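Long-range contacts in flavodoxin (Bacillus cereus, PDB 6GAQ), which binds FMN and probably serves as a low-potential electron donor to a number of redox enzymes: residues A[14-19]-A[43-48]; A[24-29]-A[93-98]; A[9-14]-A[58-63]. All coordinates share one frame; numbering follows the deposited sequence.

Interaction 1 (A[14-19]-A[43-48]); sequences AYASMS and QEMEGM. With FMN (flavin mononucleotide), chain C.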
loop_
_atom_site.group_PDB
_atom_site.type_symbol
_atom_site.label_atom_id
_atom_site.label_comp_id
_atom_site.label_asym_id
_atom_site.label_seq_id
_atom_site.Cartn_x
_atom_site.Cartn_y
_atom_site.Cartn_z
ATOM N N ALA A 14 -4.275 -2.720 -2.968
ATOM C CA ALA A 14 -4.928 -3.460 -1.895
ATOM C C ALA A 14 -4.677 -2.728 -0.583
ATOM O O ALA A 14 -3.523 -2.522 -0.195
ATOM C CB ALA A 14 -4.412 -4.897 -1.823
ATOM N N TYR A 15 -5.753 -2.334 0.095
ATOM C CA TYR A 15 -5.645 -1.502 1.283
ATOM C C TYR A 15 -6.451 -2.091 2.432
ATOM O O TYR A 15 -7.477 -2.744 2.227
ATOM C CB TYR A 15 -6.109 -0.060 1.006
ATOM C CG TYR A 15 -7.601 0.092 0.802
ATOM C CD1 TYR A 15 -8.442 0.398 1.867
ATOM C CD2 TYR A 15 -8.169 -0.059 -0.456
ATOM C CE1 TYR A 15 -9.804 0.539 1.685
ATOM C CE2 TYR A 15 -9.531 0.082 -0.648
ATOM C CZ TYR A 15 -10.344 0.382 0.426
ATOM O OH TYR A 15 -11.700 0.523 0.241
ATOM N N ALA A 16 -5.967 -1.843 3.648
ATOM C CA ALA A 16 -6.674 -2.177 4.880
ATOM C C ALA A 16 -7.004 -0.871 5.589
ATOM O O ALA A 16 -6.099 -0.143 6.011
ATOM C CB ALA A 16 -5.833 -3.087 5.772
ATOM N N SER A 17 -8.294 -0.570 5.714
ATOM C CA SER A 17 -8.733 0.664 6.344
ATOM C C SER A 17 -9.905 0.379 7.268
ATOM O O SER A 17 -10.820 -0.369 6.912
ATOM C CB SER A 17 -9.133 1.715 5.302
ATOM O OG SER A 17 -9.549 2.915 5.930
ATOM N N MET A 18 -9.869 0.980 8.453
ATOM C CA MET A 18 -10.931 0.849 9.443
ATOM C C MET A 18 -11.732 2.126 9.634
ATOM O O MET A 18 -12.962 2.071 9.711
ATOM C CB MET A 18 -10.344 0.410 10.790
ATOM C CG MET A 18 -11.331 0.444 11.947
ATOM S SD MET A 18 -10.628 -0.206 13.474
ATOM C CE MET A 18 -11.846 0.341 14.669
ATOM N N SER A 19 -11.069 3.279 9.703
ATOM C CA SER A 19 -11.745 4.555 9.889
ATOM C C SER A 19 -11.719 5.436 8.646
ATOM O O SER A 19 -12.197 6.574 8.703
ATOM C CB SER A 19 -11.134 5.312 11.076
ATOM O OG SER A 19 -9.778 5.639 10.838
ATOM N N GLN A 43 -8.940 -2.603 -4.202
ATOM C CA GLN A 43 -9.522 -3.690 -3.428
ATOM C C GLN A 43 -9.120 -3.577 -1.965
ATOM O O GLN A 43 -8.072 -3.019 -1.632
ATOM C CB GLN A 43 -9.085 -5.062 -3.962
ATOM C CG GLN A 43 -9.756 -5.484 -5.254
ATOM C CD GLN A 43 -9.505 -6.943 -5.587
ATOM O OE1 GLN A 43 -8.810 -7.647 -4.855
ATOM N NE2 GLN A 43 -10.070 -7.402 -6.696
ATOM N N GLU A 44 -9.970 -4.116 -1.094
ATOM C CA GLU A 44 -9.601 -4.327 0.296
ATOM C C GLU A 44 -8.827 -5.634 0.427
ATOM O O GLU A 44 -9.096 -6.610 -0.279
ATOM C CB GLU A 44 -10.841 -4.355 1.192
ATOM C CG GLU A 44 -11.892 -3.306 0.849
ATOM C CD GLU A 44 -13.002 -3.229 1.882
ATOM O OE1 GLU A 44 -12.810 -3.742 3.005
ATOM O OE2 GLU A 44 -14.069 -2.657 1.572
ATOM N N MET A 45 -7.853 -5.648 1.337
ATOM C CA MET A 45 -6.975 -6.805 1.465
ATOM C C MET A 45 -7.532 -7.884 2.383
ATOM O O MET A 45 -7.039 -9.017 2.354
ATOM C CB MET A 45 -5.595 -6.374 1.968
ATOM C CG MET A 45 -5.598 -5.718 3.335
ATOM S SD MET A 45 -3.933 -5.562 4.008
ATOM C CE MET A 45 -3.040 -4.985 2.567
ATOM N N GLU A 46 -8.533 -7.564 3.197
ATOM C CA GLU A 46 -9.169 -8.579 4.022
ATOM C C GLU A 46 -9.944 -9.558 3.148
ATOM O O GLU A 46 -10.557 -9.180 2.146
ATOM C CB GLU A 46 -10.097 -7.921 5.050
ATOM C CG GLU A 46 -11.081 -8.864 5.736
ATOM C CD GLU A 46 -12.330 -9.111 4.914
ATOM O OE1 GLU A 46 -12.688 -8.247 4.085
ATOM O OE2 GLU A 46 -12.932 -10.189 5.074
ATOM N N GLY A 47 -9.902 -10.836 3.531
ATOM C CA GLY A 47 -10.629 -11.870 2.817
ATOM C C GLY A 47 -10.140 -12.062 1.398
ATOM O O GLY A 47 -10.754 -12.777 0.601
ATOM N N MET A 48 -9.019 -11.421 1.084
ATOM C CA MET A 48 -8.446 -11.417 -0.253
ATOM C C MET A 48 -7.333 -12.454 -0.312
ATOM O O MET A 48 -6.319 -12.324 0.383
ATOM C CB MET A 48 -7.913 -10.025 -0.596
ATOM C CG MET A 48 -7.112 -9.943 -1.880
ATOM S SD MET A 48 -6.433 -8.291 -2.126
ATOM C CE MET A 48 -5.728 -8.454 -3.764
HETATM N N1 FMN C . -0.542 4.665 14.519
HETATM C C2 FMN C . 0.801 4.386 14.362
HETATM O O2 FMN C . 1.455 4.982 13.508
HETATM N N3 FMN C . 1.413 3.440 15.159
HETATM C C4 FMN C . 0.684 2.767 16.119
HETATM O O4 FMN C . 1.230 1.923 16.828
HETATM C C4A FMN C . -0.668 3.045 16.280
HETATM N N5 FMN C . -1.398 2.375 17.238
HETATM C C5A FMN C . -2.739 2.652 17.398
HETATM C C6 FMN C . -3.471 1.973 18.365
HETATM C C7 FMN C . -4.823 2.246 18.533
HETATM C C7M FMN C . -5.609 1.510 19.578
HETATM C C8 FMN C . -5.443 3.199 17.732
HETATM C C8M FMN C . -6.902 3.498 17.908
HETATM C C9 FMN C . -4.709 3.877 16.764
HETATM C C9A FMN C . -3.357 3.605 16.594
HETATM N N10 FMN C . -2.628 4.271 15.625
HETATM C C10 FMN C . -1.281 3.998 15.475
HETATM C "C1'" FMN C . -3.281 5.317 14.765
HETATM C "C2'" FMN C . -3.915 4.793 13.481
HETATM O "O2'" FMN C . -2.952 4.130 12.693
HETATM C "C3'" FMN C . -4.483 5.989 12.721
HETATM O "O3'" FMN C . -5.648 6.444 13.373
HETATM C "C4'" FMN C . -4.795 5.699 11.255
HETATM O "O4'" FMN C . -4.885 6.924 10.560
HETATM C "C5'" FMN C . -6.097 4.929 11.059
HETATM O "O5'" FMN C . -6.254 4.686 9.677
HETATM P P FMN C . -7.640 4.145 9.056
HETATM O O1P FMN C . -8.617 5.292 8.987
HETATM O O2P FMN C . -7.393 3.616 7.664
HETATM O O3P FMN C . -8.207 3.052 9.929
#

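Interaction 2 (A[24-29]-A[93-98]); sequences SIADLI and AVFGSG. With FMN (flavin mononucleotide), chain C.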
loop_
_atom_site.group_PDB
_atom_site.type_symbol
_atom_site.label_atom_id
_atom_site.label_comp_id
_atom_site.label_asym_id
_atom_site.label_seq_id
_atom_site.Cartn_x
_atom_site.Cartn_y
_atom_site.Cartn_z
ATOM N N SER A 24 -8.871 6.713 2.006
ATOM C CA SER A 24 -8.785 7.988 1.299
ATOM C C SER A 24 -7.450 8.129 0.579
ATOM O O SER A 24 -7.385 8.697 -0.519
ATOM C CB SER A 24 -8.995 9.143 2.278
ATOM O OG SER A 24 -10.188 8.966 3.021
ATOM N N ILE A 25 -6.373 7.623 1.182
ATOM C CA ILE A 25 -5.078 7.620 0.509
ATOM C C ILE A 25 -5.125 6.728 -0.723
ATOM O O ILE A 25 -4.587 7.076 -1.783
ATOM C CB ILE A 25 -3.968 7.178 1.480
ATOM C CG1 ILE A 25 -3.947 8.074 2.717
ATOM C CG2 ILE A 25 -2.616 7.198 0.788
ATOM C CD1 ILE A 25 -3.101 7.529 3.839
ATOM N N ALA A 26 -5.769 5.564 -0.604
ATOM C CA ALA A 26 -5.878 4.656 -1.741
ATOM C C ALA A 26 -6.654 5.296 -2.885
ATOM O O ALA A 26 -6.330 5.082 -4.060
ATOM C CB ALA A 26 -6.541 3.350 -1.304
ATOM N N ASP A 27 -7.679 6.088 -2.562
ATOM C CA ASP A 27 -8.458 6.753 -3.603
ATOM C C ASP A 27 -7.623 7.793 -4.339
ATOM O O ASP A 27 -7.713 7.914 -5.567
ATOM C CB ASP A 27 -9.704 7.396 -2.996
ATOM C CG ASP A 27 -10.702 6.373 -2.493
ATOM O OD1 ASP A 27 -10.689 5.231 -2.997
ATOM O OD2 ASP A 27 -11.502 6.710 -1.593
ATOM N N LEU A 28 -6.807 8.555 -3.607
ATOM C CA LEU A 28 -5.976 9.572 -4.242
ATOM C C LEU A 28 -4.942 8.941 -5.166
ATOM O O LEU A 28 -4.710 9.431 -6.277
ATOM C CB LEU A 28 -5.294 10.433 -3.179
ATOM C CG LEU A 28 -6.189 11.374 -2.369
ATOM C CD1 LEU A 28 -5.476 11.840 -1.110
ATOM C CD2 LEU A 28 -6.622 12.565 -3.209
ATOM N N ILE A 29 -4.314 7.848 -4.728
ATOM C CA ILE A 29 -3.286 7.205 -5.542
ATOM C C ILE A 29 -3.889 6.640 -6.822
ATOM O O ILE A 29 -3.287 6.733 -7.899
ATOM C CB ILE A 29 -2.565 6.118 -4.723
ATOM C CG1 ILE A 29 -1.866 6.741 -3.514
ATOM C CG2 ILE A 29 -1.564 5.368 -5.589
ATOM C CD1 ILE A 29 -1.441 5.733 -2.471
ATOM N N ALA A 93 5.010 -1.069 -4.162
ATOM C CA ALA A 93 5.195 0.046 -3.246
ATOM C C ALA A 93 4.205 -0.115 -2.099
ATOM O O ALA A 93 3.282 -0.930 -2.161
ATOM C CB ALA A 93 5.014 1.396 -3.948
ATOM N N VAL A 94 4.413 0.668 -1.040
ATOM C CA VAL A 94 3.609 0.573 0.174
ATOM C C VAL A 94 3.251 1.979 0.641
ATOM O O VAL A 94 4.004 2.934 0.430
ATOM C CB VAL A 94 4.351 -0.209 1.289
ATOM C CG1 VAL A 94 3.493 -0.333 2.541
ATOM C CG2 VAL A 94 4.758 -1.592 0.800
ATOM N N PHE A 95 2.078 2.108 1.261
ATOM C CA PHE A 95 1.674 3.343 1.916
ATOM C C PHE A 95 0.913 2.996 3.188
ATOM O O PHE A 95 0.602 1.832 3.453
ATOM C CB PHE A 95 0.826 4.231 0.992
ATOM C CG PHE A 95 -0.491 3.623 0.596
ATOM C CD1 PHE A 95 -1.632 3.848 1.351
ATOM C CD2 PHE A 95 -0.590 2.837 -0.538
ATOM C CE1 PHE A 95 -2.845 3.292 0.983
ATOM C CE2 PHE A 95 -1.799 2.280 -0.911
ATOM C CZ PHE A 95 -2.927 2.506 -0.150
ATOM N N GLY A 96 0.615 4.016 3.981
ATOM C CA GLY A 96 -0.103 3.798 5.222
ATOM C C GLY A 96 -0.401 5.110 5.912
ATOM O O GLY A 96 0.216 6.143 5.631
ATOM N N SER A 97 -1.361 5.044 6.831
ATOM C CA SER A 97 -1.762 6.184 7.647
ATOM C C SER A 97 -1.599 5.817 9.115
ATOM O O SER A 97 -2.164 4.817 9.573
ATOM C CB SER A 97 -3.206 6.592 7.349
ATOM O OG SER A 97 -3.640 7.614 8.228
ATOM N N GLY A 98 -0.837 6.627 9.850
ATOM C CA GLY A 98 -0.597 6.413 11.259
ATOM C C GLY A 98 -0.900 7.658 12.075
ATOM O O GLY A 98 -1.707 8.506 11.688
HETATM N N1 FMN C . -0.542 4.665 14.519
HETATM C C2 FMN C . 0.801 4.386 14.362
HETATM O O2 FMN C . 1.455 4.982 13.508
HETATM N N3 FMN C . 1.413 3.440 15.159
HETATM C C4 FMN C . 0.684 2.767 16.119
HETATM O O4 FMN C . 1.230 1.923 16.828
HETATM C C4A FMN C . -0.668 3.045 16.280
HETATM N N5 FMN C . -1.398 2.375 17.238
HETATM C C5A FMN C . -2.739 2.652 17.398
HETATM C C6 FMN C . -3.471 1.973 18.365
HETATM C C7 FMN C . -4.823 2.246 18.533
HETATM C C7M FMN C . -5.609 1.510 19.578
HETATM C C8 FMN C . -5.443 3.199 17.732
HETATM C C8M FMN C . -6.902 3.498 17.908
HETATM C C9 FMN C . -4.709 3.877 16.764
HETATM C C9A FMN C . -3.357 3.605 16.594
HETATM N N10 FMN C . -2.628 4.271 15.625
HETATM C C10 FMN C . -1.281 3.998 15.475
HETATM C "C1'" FMN C . -3.281 5.317 14.765
HETATM C "C2'" FMN C . -3.915 4.793 13.481
HETATM O "O2'" FMN C . -2.952 4.130 12.693
HETATM C "C3'" FMN C . -4.483 5.989 12.721
HETATM O "O3'" FMN C . -5.648 6.444 13.373
HETATM C "C4'" FMN C . -4.795 5.699 11.255
HETATM O "O4'" FMN C . -4.885 6.924 10.560
HETATM C "C5'" FMN C . -6.097 4.929 11.059
HETATM O "O5'" FMN C . -6.254 4.686 9.677
HETATM P P FMN C . -7.640 4.145 9.056
HETATM O O1P FMN C . -8.617 5.292 8.987
HETATM O O2P FMN C . -7.393 3.616 7.664
HETATM O O3P FMN C . -8.207 3.052 9.929
#

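Interaction 3 (A[9-14]-A[58-63]); sequences AKILIA and GIILGS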
loop_
_atom_site.group_PDB
_atom_site.type_symbol
_atom_site.label_atom_id
_atom_site.label_comp_id
_atom_site.label_asym_id
_atom_site.label_seq_id
_atom_site.Cartn_x
_atom_site.Cartn_y
_atom_site.Cartn_z
ATOM N N ALA A 9 -4.736 -6.379 -17.108
ATOM C CA ALA A 9 -4.480 -6.035 -15.714
ATOM C C ALA A 9 -3.107 -5.389 -15.564
ATOM O O ALA A 9 -2.151 -5.786 -16.232
ATOM C CB ALA A 9 -4.590 -7.269 -14.834
ATOM N N LYS A 10 -3.008 -4.393 -14.683
ATOM C CA LYS A 10 -1.755 -3.663 -14.532
ATOM C C LYS A 10 -1.380 -3.436 -13.073
ATOM O O LYS A 10 -0.541 -4.160 -12.528
ATOM C CB LYS A 10 -1.831 -2.324 -15.264
ATOM C CG LYS A 10 -0.547 -1.975 -15.979
ATOM C CD LYS A 10 -0.736 -0.833 -16.946
ATOM C CE LYS A 10 0.532 -0.612 -17.737
ATOM N NZ LYS A 10 1.745 -0.789 -16.889
ATOM N N ILE A 11 -1.974 -2.430 -12.437
ATOM C CA ILE A 11 -1.610 -2.028 -11.083
ATOM C C ILE A 11 -2.772 -2.319 -10.145
ATOM O O ILE A 11 -3.930 -2.025 -10.462
ATOM C CB ILE A 11 -1.210 -0.541 -11.022
ATOM C CG1 ILE A 11 0.003 -0.282 -11.919
ATOM C CG2 ILE A 11 -0.901 -0.127 -9.591
ATOM C CD1 ILE A 11 0.547 1.127 -11.824
ATOM N N LEU A 12 -2.457 -2.900 -8.989
ATOM C CA LEU A 12 -3.444 -3.232 -7.972
ATOM C C LEU A 12 -3.152 -2.453 -6.698
ATOM O O LEU A 12 -1.999 -2.364 -6.262
ATOM C CB LEU A 12 -3.446 -4.736 -7.676
ATOM C CG LEU A 12 -3.883 -5.173 -6.275
ATOM C CD1 LEU A 12 -5.391 -5.046 -6.108
ATOM C CD2 LEU A 12 -3.426 -6.595 -5.988
ATOM N N ILE A 13 -4.201 -1.891 -6.105
ATOM C CA ILE A 13 -4.109 -1.176 -4.837
ATOM C C ILE A 13 -4.943 -1.956 -3.828
ATOM O O ILE A 13 -6.177 -1.873 -3.830
ATOM C CB ILE A 13 -4.585 0.276 -4.948
ATOM C CG1 ILE A 13 -3.757 1.031 -5.990
ATOM C CG2 ILE A 13 -4.495 0.970 -3.597
ATOM C CD1 ILE A 13 -4.267 2.423 -6.275
ATOM N N ALA A 14 -4.275 -2.720 -2.968
ATOM C CA ALA A 14 -4.928 -3.460 -1.895
ATOM C C ALA A 14 -4.677 -2.728 -0.583
ATOM O O ALA A 14 -3.523 -2.522 -0.195
ATOM C CB ALA A 14 -4.412 -4.897 -1.823
ATOM N N GLY A 58 2.033 -4.181 -11.478
ATOM C CA GLY A 58 2.389 -3.439 -10.286
ATOM C C GLY A 58 1.387 -3.688 -9.183
ATOM O O GLY A 58 0.213 -3.965 -9.429
ATOM N N ILE A 59 1.870 -3.599 -7.946
ATOM C CA ILE A 59 1.053 -3.848 -6.764
ATOM C C ILE A 59 1.411 -2.819 -5.702
ATOM O O ILE A 59 2.585 -2.670 -5.349
ATOM C CB ILE A 59 1.253 -5.273 -6.210
ATOM C CG1 ILE A 59 0.817 -6.321 -7.236
ATOM C CG2 ILE A 59 0.489 -5.446 -4.906
ATOM C CD1 ILE A 59 1.736 -7.518 -7.306
ATOM N N ILE A 60 0.408 -2.114 -5.189
ATOM C CA ILE A 60 0.604 -1.126 -4.134
ATOM C C ILE A 60 -0.236 -1.551 -2.939
ATOM O O ILE A 60 -1.472 -1.547 -3.006
ATOM C CB ILE A 60 0.235 0.291 -4.589
ATOM C CG1 ILE A 60 1.004 0.666 -5.857
ATOM C CG2 ILE A 60 0.529 1.293 -3.485
ATOM C CD1 ILE A 60 0.762 2.089 -6.311
ATOM N N LEU A 61 0.427 -1.918 -1.848
ATOM C CA LEU A 61 -0.258 -2.280 -0.618
ATOM C C LEU A 61 -0.389 -1.063 0.288
ATOM O O LEU A 61 0.415 -0.129 0.232
ATOM C CB LEU A 61 0.487 -3.398 0.116
ATOM C CG LEU A 61 0.763 -4.685 -0.664
ATOM C CD1 LEU A 61 1.367 -5.741 0.248
ATOM C CD2 LEU A 61 -0.507 -5.204 -1.321
ATOM N N GLY A 62 -1.419 -1.083 1.128
ATOM C CA GLY A 62 -1.652 -0.005 2.067
ATOM C C GLY A 62 -2.340 -0.482 3.326
ATOM O O GLY A 62 -3.267 -1.294 3.261
ATOM N N SER A 63 -1.899 0.005 4.482
ATOM C CA SER A 63 -2.483 -0.437 5.739
ATOM C C SER A 63 -2.208 0.595 6.820
ATOM O O SER A 63 -1.153 1.234 6.836
ATOM C CB SER A 63 -1.930 -1.802 6.165
ATOM O OG SER A 63 -2.148 -2.030 7.547
#

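Interaction 1 (A[14-19]-A[43-48])
Ala14 and Tyr15 run parallel to Gln43 and Glu44 as bridged neighbours, with Tyr15 N bonded to Gln43 O (3.0 Å) and Met45 N to Tyr15 O (3.1 Å). This pairing closes the first beta-alpha-beta unit of the flavodoxin fold, in which helix 21-35 links strand 11-16 to strand 40-44. Tyr15 CB points away from the partner strand, yet chi1 of 71° sets CG between the backbone N and the carbonyl carbon, and the ring meets Gln43 O obliquely, CD2 coming within 3.2 Å. Farther out, Glu44 crosses the phenol at a slant, its CG 3.9 Å from Tyr15 OH; the aliphatic stem of this exposed glutamate suits a place beside the phenol. Beyond the strand, residues 17-19 form part of the FMN phosphate loop: Ser17 OG donates to O2P (2.9 Å), while the backbone N of both Met18 and Ser19 bonds to O3P. Small residues suit the side facing the methionines, where Met48 SD rests 4.0 Å from Ala14 CB. Met45 is buried against Ala75 and Phe78 of helix 73-81; its SD lies 3.6 Å from Ala16 CB, and the bend at chi3 (44°) turns CE to 3.7 Å from Ala14 O.

Interaction 2 (A[24-29]-A[93-98])
Ile29 CD1 sits over one face of the Phe95 ring, 3.8 Å from the centroid and 19° off the normal, a CH-pi contact. The methyl is displaced toward the rim, so CD2 is the nearest ring carbon at 3.6 Å. Ile25 meets the same ring differently. Ile25 and Phe95 extend in opposing directions, side by side, and Ile25 CG2 approaches Phe95 CD1 obliquely at 3.5 Å. Ala26 comes to the far tip, CB 3.9 Å from Phe95 CZ; a methyl alone suits this position, since Ala26 also touches Ile13 and Tyr15 of strand 11-16.

These residues form part of the layer between sheet and helix in the flavodoxin-like alpha/beta/alpha sandwich. Helix 21-35 runs roughly against strand 91-98: the axes of the short segments approach to 9.2 Å and their N-to-C directions differ by 142°. The same two isoleucines also touch helix 137-152, Ile25 on Cys143 and Ile29 on Ala147. Branched aliphatic chains fit here because they reach both the aromatic ring and the neighbouring helix without bringing polar atoms into a buried layer.

Toward the end of the strand the packing runs into the cofactor pocket. Ile25 CD1 lies 3.6 Å from Ser97 CB, covering the apolar side of that serine. Ser97 OG, placed anti to the backbone N (chi1 174°), accepts a hydrogen bond from the ribityl O4' of FMN (2.7 Å) and is also hydrogen-bonded to Leu132 O. At Gly98, which has no side chain, CA comes 3.4 Å from the flavin O2.

Interaction 3 (A[9-14]-A[58-63])
Leu12 O accepts the shortest bond of this contact, from Ile60 N at 2.6 Å, and the N lies almost straight out from the carbonyl. A CA-H...O contact from Ile59 joins it on the same oxygen. Leu12 N in turn donates to Gly58 O, so Leu12 grips the residues before and after its register partner Ile59, the pattern that defines parallel beta pairing. Ala14 repeats it around Leu61: its N bonds to Ile60 O and its O receives Gly62 N (2.9 Å). At the beginning of the pairing, Gly58 N reaches Lys10 O at 2.8 Å. The strand segments stay close to parallel, 14° apart.

On one face Ile11, Ile13 and Ile60 form a row of beta-branched chains, a residue type that suits extended backbone and buried apolar surface. Ile11 CG2 is 4.3 Å from Ile60 CG1, and Ile13 CG1 lies at the same distance from Ile60 CB. Gly58 faces the same way beside Ile11, and the lack of a side chain suits a place that Ile11 CG1 already crowds. The other face carries Leu12, Ile59, Ala14 and Leu61. There Leu61 leans across, its CD2 3.9 Å from Ala14 CB, the small alanine accepting the bulk of the leucine, while Leu12 CD2 and Ile59 CG2 meet more loosely at 4.2 Å.

Helix 21-35 covers the face of Ile11, Ile13 and Ile60 through Ala26, Lys30 and Leu33, whereas Leu61 packs against Phe112 and Leu116 of helix 107-117. Strands 40-44 and 91-98 flank this pair, which makes 11-16 and 58-63 neighbouring central strands of the flavodoxin-like parallel sheet, order 2-1-3-4-5.

The three contacts lie close together, their centres 10 to 11 Å apart, around one five-stranded parallel sheet. Interactions 1 and 3 use the two edges of strand 11-16 and share Ala14, so strands 40-44, 11-16 and 58-63 stand side by side; along the chain, the loop of interaction 1 falls within that of interaction 3. Interaction 2 crosses both in sequence and adds strand 91-98, next to 58-63, together with helix 21-35, which follows strand 11-16. Phe95 ties them together, packing on Ile60 and Gly62 of interaction 3 and on Tyr15 of interaction 1. Interactions 1 and 2 both end at FMN, so the C-terminal ends of separate strands hold phosphate and ribityl chain.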